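Local coordinates for protein thymine dioxygenase (Neurospora crassa, PDB 5C3Q) that probably hydroxylates the methyl group of thymine as a metal- and 2-oxoglutarate-dependent dioxygenase with a double-stranded beta-helix core, at residues Phe183-Asp188 against Asn296-Ser301; Gly257-Arg262 against Lys325-Arg330. All blocks are in the same frame, centred on the assembly; numbering follows the deposited sequence.

Interaction 1: Phe183-Asp188 against Asn296-Ser301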
ATOM      1  N   PHE A 183      11.452 -11.451  11.454  1.00 26.29           N
ATOM      2  CA  PHE A 183      11.605 -10.076  10.983  1.00 25.99           C
ATOM      3  C   PHE A 183      10.271  -9.329  10.870  1.00 25.46           C
ATOM      4  O   PHE A 183      10.267  -8.109  10.753  1.00 25.31           O
ATOM      5  CB  PHE A 183      12.284 -10.056   9.605  1.00 25.68           C
ATOM      6  CG  PHE A 183      13.755 -10.370   9.634  1.00 26.55           C
ATOM      7  CD1 PHE A 183      14.686  -9.370   9.872  1.00 27.06           C
ATOM      8  CD2 PHE A 183      14.212 -11.655   9.375  1.00 27.20           C
ATOM      9  CE1 PHE A 183      16.046  -9.650   9.874  1.00 27.71           C
ATOM     10  CE2 PHE A 183      15.567 -11.942   9.380  1.00 27.97           C
ATOM     11  CZ  PHE A 183      16.487 -10.937   9.632  1.00 28.14           C
ATOM     12  N   VAL A 184       9.151 -10.052  10.871  1.00 25.51           N
ATOM     13  CA  VAL A 184       7.832  -9.439  10.644  1.00 25.26           C
ATOM     14  C   VAL A 184       6.751  -9.771  11.686  1.00 26.39           C
ATOM     15  O   VAL A 184       5.627  -9.285  11.571  1.00 26.69           O
ATOM     16  CB  VAL A 184       7.274  -9.804   9.243  1.00 24.52           C
ATOM     17  CG1 VAL A 184       8.263  -9.427   8.149  1.00 23.97           C
ATOM     18  CG2 VAL A 184       6.904 -11.282   9.151  1.00 24.75           C
ATOM     19  N   ASP A 185       7.079 -10.565  12.706  1.00 27.89           N
ATOM     20  CA  ASP A 185       6.052 -11.082  13.629  1.00 28.92           C
ATOM     21  C   ASP A 185       5.429 -10.051  14.590  1.00 28.39           C
ATOM     22  O   ASP A 185       4.372 -10.312  15.168  1.00 28.26           O
ATOM     23  CB  ASP A 185       6.573 -12.297  14.426  1.00 30.65           C
ATOM     24  CG  ASP A 185       7.861 -12.011  15.187  1.00 32.24           C
ATOM     25  OD1 ASP A 185       8.329 -10.847  15.217  1.00 33.30           O
ATOM     26  OD2 ASP A 185       8.410 -12.970  15.763  1.00 34.11           O
ATOM     27  N   VAL A 186       6.070  -8.897  14.764  1.00 27.33           N
ATOM     28  CA  VAL A 186       5.546  -7.858  15.664  1.00 26.97           C
ATOM     29  C   VAL A 186       4.306  -7.168  15.076  1.00 25.87           C
ATOM     30  O   VAL A 186       3.411  -6.745  15.812  1.00 26.35           O
ATOM     31  CB  VAL A 186       6.638  -6.822  16.020  1.00 27.15           C
ATOM     32  CG1 VAL A 186       6.063  -5.643  16.793  1.00 27.59           C
ATOM     33  CG2 VAL A 186       7.744  -7.487  16.827  1.00 27.81           C
ATOM     34  N   GLY A 187       4.247  -7.061  13.753  1.00 24.43           N
ATOM     35  CA  GLY A 187       3.110  -6.432  13.091  1.00 23.54           C
ATOM     36  C   GLY A 187       3.154  -4.917  13.179  1.00 22.94           C
ATOM     37  O   GLY A 187       2.135  -4.277  13.440  1.00 23.19           O
ATOM     38  N   ASP A 188       4.334  -4.346  12.945  1.00 22.39           N
ATOM     39  CA  ASP A 188       4.525  -2.896  12.935  1.00 22.00           C
ATOM     40  C   ASP A 188       4.028  -2.319  11.607  1.00 21.24           C
ATOM     41  O   ASP A 188       4.770  -1.671  10.878  1.00 20.50           O
ATOM     42  CB  ASP A 188       6.004  -2.548  13.153  1.00 21.89           C
ATOM     43  CG  ASP A 188       6.456  -2.770  14.581  1.00 22.16           C
ATOM     44  OD1 ASP A 188       5.675  -2.491  15.510  1.00 22.76           O
ATOM     45  OD2 ASP A 188       7.600  -3.218  14.777  1.00 22.22           O
ATOM     46  N   ASN A 296       5.480  -3.705   7.161  1.00 19.14           N
ATOM     47  CA  ASN A 296       6.861  -3.347   7.449  1.00 18.88           C
ATOM     48  C   ASN A 296       7.566  -4.460   8.209  1.00 19.26           C
ATOM     49  O   ASN A 296       6.924  -5.218   8.934  1.00 18.80           O
ATOM     50  CB  ASN A 296       6.900  -2.079   8.306  1.00 19.00           C
ATOM     51  CG  ASN A 296       6.319  -0.867   7.589  1.00 18.88           C
ATOM     52  OD1 ASN A 296       6.760  -0.511   6.500  1.00 18.49           O
ATOM     53  ND2 ASN A 296       5.338  -0.223   8.207  1.00 19.01           N
ATOM     54  N   PRO A 297       8.897  -4.552   8.063  1.00 19.76           N
ATOM     55  CA  PRO A 297       9.629  -5.366   9.023  1.00 20.22           C
ATOM     56  C   PRO A 297       9.442  -4.787  10.421  1.00 21.03           C
ATOM     57  O   PRO A 297       9.048  -3.623  10.552  1.00 20.43           O
ATOM     58  CB  PRO A 297      11.092  -5.221   8.584  1.00 20.46           C
ATOM     59  CG  PRO A 297      11.057  -4.648   7.212  1.00 20.09           C
ATOM     60  CD  PRO A 297       9.789  -3.864   7.117  1.00 19.69           C
ATOM     61  N   ASN A 298       9.698  -5.592  11.447  1.00 21.50           N
ATOM     62  CA  ASN A 298       9.685  -5.101  12.819  1.00 22.56           C
ATOM     63  C   ASN A 298      10.574  -3.866  12.885  1.00 23.18           C
ATOM     64  O   ASN A 298      11.649  -3.858  12.287  1.00 23.13           O
ATOM     65  CB  ASN A 298      10.204  -6.170  13.787  1.00 22.77           C
ATOM     66  CG  ASN A 298       9.426  -7.475  13.699  1.00 22.58           C
ATOM     67  OD1 ASN A 298       8.277  -7.498  13.264  1.00 21.70           O
ATOM     68  ND2 ASN A 298      10.052  -8.566  14.118  1.00 23.20           N
ATOM     69  N   HIS A 299      10.132  -2.821  13.584  1.00 23.73           N
ATOM     70  CA  HIS A 299      10.908  -1.578  13.651  1.00 24.39           C
ATOM     71  C   HIS A 299      12.321  -1.819  14.188  1.00 25.13           C
ATOM     72  O   HIS A 299      13.255  -1.116  13.807  1.00 24.78           O
ATOM     73  CB  HIS A 299      10.196  -0.511  14.499  1.00 24.58           C
ATOM     74  CG  HIS A 299       8.933   0.017  13.885  1.00 24.28           C
ATOM     75  ND1 HIS A 299       8.801   0.264  12.534  1.00 23.73           N
ATOM     76  CD2 HIS A 299       7.753   0.374  14.446  1.00 24.76           C
ATOM     77  CE1 HIS A 299       7.591   0.733  12.289  1.00 23.81           C
ATOM     78  NE2 HIS A 299       6.934   0.808  13.433  1.00 24.49           N
ATOM     79  N   LYS A 300      12.470  -2.813  15.062  1.00 26.05           N
ATOM     80  CA  LYS A 300      13.777  -3.185  15.610  1.00 27.78           C
ATOM     81  C   LYS A 300      14.699  -3.909  14.613  1.00 28.04           C
ATOM     82  O   LYS A 300      15.893  -4.055  14.878  1.00 28.26           O
ATOM     83  CB  LYS A 300      13.596  -4.062  16.859  1.00 29.44           C
ATOM     84  CG  LYS A 300      13.076  -5.468  16.572  1.00 30.26           C
ATOM     85  CD  LYS A 300      12.641  -6.192  17.841  1.00 31.56           C
ATOM     86  CE  LYS A 300      12.070  -7.561  17.514  1.00 31.95           C
ATOM     87  NZ  LYS A 300      11.649  -8.302  18.733  1.00 33.26           N
ATOM     88  N   SER A 301      14.154  -4.359  13.483  1.00 27.89           N
ATOM     89  CA  SER A 301      14.903  -5.188  12.528  1.00 28.42           C
ATOM     90  C   SER A 301      16.066  -4.471  11.862  1.00 28.52           C
ATOM     91  O   SER A 301      15.955  -3.313  11.473  1.00 27.95           O
ATOM     92  CB  SER A 301      13.977  -5.710  11.425  1.00 28.03           C
ATOM     93  OG  SER A 301      13.071  -6.660  11.941  1.00 29.30           O
TER
HETATM   94  O   HOH W   1       6.370  -5.991  11.585  1.00 23.52           O
HETATM   95  O   HOH W   2       4.477   0.009  14.578  1.00 38.52           O
HETATM   96  O   HOH W   3      10.021  -3.991  16.494  1.00 39.78           O

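Interaction 2: Gly257-Arg262 against Lys325-Arg330. With EDO (1,2-ethanediol), chain J; EDO (1,2-ethanediol), chain K.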
ATOM      1  N   GLY A 257       7.600  -2.921  -1.352  1.00 18.65           N
ATOM      2  CA  GLY A 257       8.047  -1.575  -1.029  1.00 18.21           C
ATOM      3  C   GLY A 257       9.563  -1.423  -1.081  1.00 18.26           C
ATOM      4  O   GLY A 257      10.296  -2.386  -1.302  1.00 17.99           O
ATOM      5  N   ASP A 258      10.027  -0.204  -0.835  1.00 18.22           N
ATOM      6  CA  ASP A 258      11.439   0.133  -0.991  1.00 18.61           C
ATOM      7  C   ASP A 258      12.351  -0.629  -0.051  1.00 18.99           C
ATOM      8  O   ASP A 258      13.476  -0.951  -0.415  1.00 19.30           O
ATOM      9  CB  ASP A 258      11.641   1.643  -0.848  1.00 18.74           C
ATOM     10  CG  ASP A 258      10.984   2.422  -1.976  1.00 19.10           C
ATOM     11  OD1 ASP A 258      10.733   1.812  -3.044  1.00 18.88           O
ATOM     12  OD2 ASP A 258      10.720   3.634  -1.803  1.00 18.97           O
ATOM     13  N   LEU A 259      11.870  -0.934   1.152  1.00 19.10           N
ATOM     14  CA  LEU A 259      12.686  -1.658   2.113  1.00 19.53           C
ATOM     15  C   LEU A 259      12.915  -3.102   1.638  1.00 18.80           C
ATOM     16  O   LEU A 259      14.026  -3.623   1.746  1.00 18.56           O
ATOM     17  CB  LEU A 259      12.046  -1.607   3.510  1.00 20.60           C
ATOM     18  CG  LEU A 259      12.905  -1.438   4.770  1.00 22.39           C
ATOM     19  CD1 LEU A 259      14.179  -0.624   4.566  1.00 23.05           C
ATOM     20  CD2 LEU A 259      12.050  -0.814   5.872  1.00 22.89           C
ATOM     21  N   LEU A 260      11.884  -3.740   1.086  1.00 18.20           N
ATOM     22  CA  LEU A 260      12.050  -5.098   0.540  1.00 18.11           C
ATOM     23  C   LEU A 260      12.965  -5.098  -0.689  1.00 17.79           C
ATOM     24  O   LEU A 260      13.800  -5.978  -0.838  1.00 17.94           O
ATOM     25  CB  LEU A 260      10.697  -5.745   0.207  1.00 17.80           C
ATOM     26  CG  LEU A 260      10.740  -7.173  -0.357  1.00 18.13           C
ATOM     27  CD1 LEU A 260      11.534  -8.120   0.535  1.00 18.60           C
ATOM     28  CD2 LEU A 260       9.330  -7.706  -0.552  1.00 18.20           C
ATOM     29  N   ALA A 261      12.811  -4.104  -1.556  1.00 17.89           N
ATOM     30  CA  ALA A 261      13.706  -3.939  -2.705  1.00 18.31           C
ATOM     31  C   ALA A 261      15.160  -3.939  -2.245  1.00 18.96           C
ATOM     32  O   ALA A 261      15.987  -4.705  -2.738  1.00 18.87           O
ATOM     33  CB  ALA A 261      13.387  -2.645  -3.440  1.00 18.20           C
ATOM     34  N   ARG A 262      15.440  -3.087  -1.267  1.00 19.49           N
ATOM     35  CA  ARG A 262      16.771  -2.959  -0.683  1.00 20.79           C
ATOM     36  C   ARG A 262      17.223  -4.243   0.033  1.00 20.99           C
ATOM     37  O   ARG A 262      18.350  -4.696  -0.135  1.00 21.03           O
ATOM     38  CB  ARG A 262      16.752  -1.796   0.304  1.00 21.68           C
ATOM     39  CG  ARG A 262      18.087  -1.478   0.925  1.00 23.01           C
ATOM     40  CD  ARG A 262      17.919  -0.513   2.077  1.00 23.76           C
ATOM     41  NE  ARG A 262      19.231  -0.168   2.609  1.00 24.63           N
ATOM     42  CZ  ARG A 262      19.750   1.055   2.663  1.00 24.95           C
ATOM     43  NH1 ARG A 262      19.064   2.119   2.252  1.00 24.23           N
ATOM     44  NH2 ARG A 262      20.970   1.204   3.164  1.00 25.83           N
ATOM     45  N   LYS A 325      14.104   3.235  11.800  1.00 24.69           N
ATOM     46  CA  LYS A 325      14.789   4.483  11.474  1.00 25.99           C
ATOM     47  C   LYS A 325      14.590   4.898  10.010  1.00 25.04           C
ATOM     48  O   LYS A 325      14.325   6.067   9.717  1.00 23.54           O
ATOM     49  CB  LYS A 325      16.280   4.332  11.779  1.00 27.84           C
ATOM     50  CG  LYS A 325      17.112   5.577  11.554  1.00 30.03           C
ATOM     51  CD  LYS A 325      18.538   5.361  12.037  1.00 31.93           C
ATOM     52  CE  LYS A 325      19.344   6.648  11.973  1.00 33.56           C
ATOM     53  NZ  LYS A 325      19.617   7.067  10.569  1.00 34.05           N
ATOM     54  N   TYR A 326      14.720   3.938   9.098  1.00 24.75           N
ATOM     55  CA  TYR A 326      14.501   4.206   7.676  1.00 24.94           C
ATOM     56  C   TYR A 326      13.095   4.749   7.427  1.00 24.30           C
ATOM     57  O   TYR A 326      12.923   5.753   6.742  1.00 23.42           O
ATOM     58  CB  TYR A 326      14.724   2.944   6.843  1.00 25.21           C
ATOM     59  CG  TYR A 326      14.475   3.150   5.369  1.00 25.69           C
ATOM     60  CD1 TYR A 326      15.457   3.698   4.553  1.00 26.06           C
ATOM     61  CD2 TYR A 326      13.250   2.813   4.790  1.00 25.65           C
ATOM     62  CE1 TYR A 326      15.236   3.897   3.203  1.00 25.94           C
ATOM     63  CE2 TYR A 326      13.019   3.013   3.439  1.00 25.53           C
ATOM     64  CZ  TYR A 326      14.017   3.557   2.651  1.00 25.89           C
ATOM     65  OH  TYR A 326      13.808   3.764   1.304  1.00 26.72           O
ATOM     66  N   LEU A 327      12.091   4.085   7.993  1.00 24.83           N
ATOM     67  CA  LEU A 327      10.698   4.479   7.772  1.00 24.90           C
ATOM     68  C   LEU A 327      10.400   5.893   8.248  1.00 25.15           C
ATOM     69  O   LEU A 327       9.759   6.660   7.529  1.00 24.04           O
ATOM     70  CB  LEU A 327       9.733   3.511   8.455  1.00 25.54           C
ATOM     71  CG  LEU A 327       9.501   2.168   7.766  1.00 25.69           C
ATOM     72  CD1 LEU A 327       8.664   1.290   8.677  1.00 26.14           C
ATOM     73  CD2 LEU A 327       8.817   2.337   6.415  1.00 25.66           C
ATOM     74  N   VAL A 328      10.846   6.236   9.457  1.00 26.45           N
ATOM     75  CA  VAL A 328      10.590   7.577   9.990  1.00 27.30           C
ATOM     76  C   VAL A 328      11.251   8.645   9.125  1.00 27.14           C
ATOM     77  O   VAL A 328      10.671   9.704   8.916  1.00 27.14           O
ATOM     78  CB  VAL A 328      10.980   7.761  11.481  1.00 28.49           C
ATOM     79  CG1 VAL A 328      10.059   6.945  12.368  1.00 29.31           C
ATOM     80  CG2 VAL A 328      12.437   7.413  11.747  1.00 28.90           C
ATOM     81  N   GLN A 329      12.439   8.352   8.599  1.00 27.27           N
ATOM     82  CA  GLN A 329      13.101   9.263   7.664  1.00 27.80           C
ATOM     83  C   GLN A 329      12.251   9.503   6.414  1.00 26.53           C
ATOM     84  O   GLN A 329      12.132  10.638   5.960  1.00 26.26           O
ATOM     85  CB  GLN A 329      14.496   8.749   7.293  1.00 29.12           C
ATOM     86  CG  GLN A 329      15.496   8.903   8.432  1.00 30.81           C
ATOM     87  CD  GLN A 329      16.858   8.251   8.211  1.00 31.93           C
ATOM     88  OE1 GLN A 329      17.737   8.377   9.062  1.00 33.56           O
ATOM     89  NE2 GLN A 329      17.044   7.553   7.090  1.00 32.40           N
ATOM     90  N   ARG A 330      11.641   8.446   5.878  1.00 25.36           N
ATOM     91  CA  ARG A 330      10.763   8.578   4.710  1.00 24.81           C
ATOM     92  C   ARG A 330       9.482   9.343   5.058  1.00 25.85           C
ATOM     93  O   ARG A 330       9.040  10.206   4.301  1.00 25.62           O
ATOM     94  CB  ARG A 330      10.393   7.201   4.131  1.00 23.55           C
ATOM     95  CG  ARG A 330      11.566   6.374   3.605  1.00 22.92           C
ATOM     96  CD  ARG A 330      12.259   7.001   2.403  1.00 22.64           C
ATOM     97  NE  ARG A 330      11.363   7.174   1.260  1.00 21.75           N
ATOM     98  CZ  ARG A 330      11.077   6.239   0.357  1.00 21.10           C
ATOM     99  NH1 ARG A 330      11.611   5.025   0.440  1.00 20.93           N
ATOM    100  NH2 ARG A 330      10.246   6.518  -0.640  1.00 21.11           N
TER
HETATM  101  C1  EDO J 406      15.928   7.536   3.451  1.00 61.40           C
HETATM  102  O1  EDO J 406      15.844   6.854   4.708  1.00 61.29           O
HETATM  103  C2  EDO J 406      16.639   8.872   3.645  1.00 61.49           C
HETATM  104  O2  EDO J 406      16.042   9.911   2.855  1.00 62.42           O
HETATM  105  C1  EDO K 407      21.716   4.372   3.748  1.00 43.91           C
HETATM  106  O1  EDO K 407      22.930   3.698   3.383  1.00 47.04           O
HETATM  107  C2  EDO K 407      20.963   4.732   2.472  1.00 42.53           C
HETATM  108  O2  EDO K 407      19.548   4.819   2.683  1.00 41.62           O

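Interaction 1: Phe183-Asp188 against Asn296-Ser301
Five hydrogen bonds, one of them backbone to backbone, stitch the turn at the end of the short helix that includes F183 to the loop that follows strand 284-295. N298 does most of the work. Its backbone N meets F183 O almost in line, 2.7 Å away at an N-H...O angle of 172°. Its side chain, with CG anti to the carbonyl carbon, carries the amide over the type I turn V184-G187. There OD1 takes the N-H of V186 at 3.0 Å from above its own carbonyl plane, and ND2 gives to D185 OD1 at 3.1 Å, the carboxylate and amide planes 12° apart. Both ends of the amide are thus engaged, which fixes its rotation.

D188 supplies the second set of polar links. Its OD2 accepts H299 N at 2.8 Å, while D188 O receives N296 ND2 at 3.1 Å in the plane of both groups. A water accepts from D188 N, with N296 O and N298 OD1 as competing acceptors for its protons.

D188 and H299 also stack: D188 CB makes a CH-pi contact over one imidazole face, 3.6 Å from its centroid, and the carboxylate lies 6° from parallel to the ring.

R127 forms a salt bridge with D188 OD1, V184 packs on helix 147-173, P297 on helix 258-263, and N296 and H299 on helix 323-332, with the N296 side chain about 5 Å from thymine.

Interaction 2: Gly257-Arg262 against Lys325-Arg330
Beside the thymine and metal site, the short helix 258-263 faces the C-terminal helix 323-332, whose L327 side chain comes within about 5 Å of the bound thymine. The two segments cross at 134°, their axes 11.9 Å apart, so that long side chains must bridge the gap. At one end of it R330 grips D258 end-on. R330 NH1 meets the anti lone pair of D258 OD2 at 2.8 Å, and R330 NH2 approaches the same oxygen nearly along its C-O axis at 3.1 Å. The carboxylate is almost coplanar with the guanidinium (14°), and the bends at chi2 and chi3 curl the R330 chain back along its own helix, where NH1 also donates to Y326 OH at 2.7 Å in a bent bond (133°).

In this double-stranded beta-helix enzyme, H216 and D218 belong to the metal-binding triad completed by H273. T217 lies between them and bonds to D258 OD2, while D258 OD1 takes a bond from S270 OG and the backbone of D258 pairs with that of D218. D258 is thus a second-shell residue next to the metal ligands, and its negative charge is probably spread over several donors.

The apolar part lies alongside. Y326 swings its ring, CG anti to the backbone N, tip to tip with L259, whose CD1 makes a CH-pi contact over one ring face, 3.6 Å from CD2 of Y326. Farther out, the extended R262 holds a 1,2-ethanediol, probably from the crystallisation liquor, through NH1 and NH2, and its NH2 also binds E319 O.

Followed from the N terminus, the chain enters interaction 1 at 183-188, after helix 147-173, then runs through the beta-helix core to 257-262, the first half of interaction 2. It returns through strand 284-295 to 296-301, closing the first loop over 107 intervening residues. After the antiparallel strands 302-303 and 321-322, joined by a long excursion, it reaches 325-330, closing the second over 62. The segments alternate, so the two closures cross rather than nest. They also touch: N296 CG meets L327 CD1, and P297 packs on L259. Together they tie helix 181-184 to the loop after strand 284-295 and helix 258-263 to helix 323-332, with N296 and L327 reaching toward thymine.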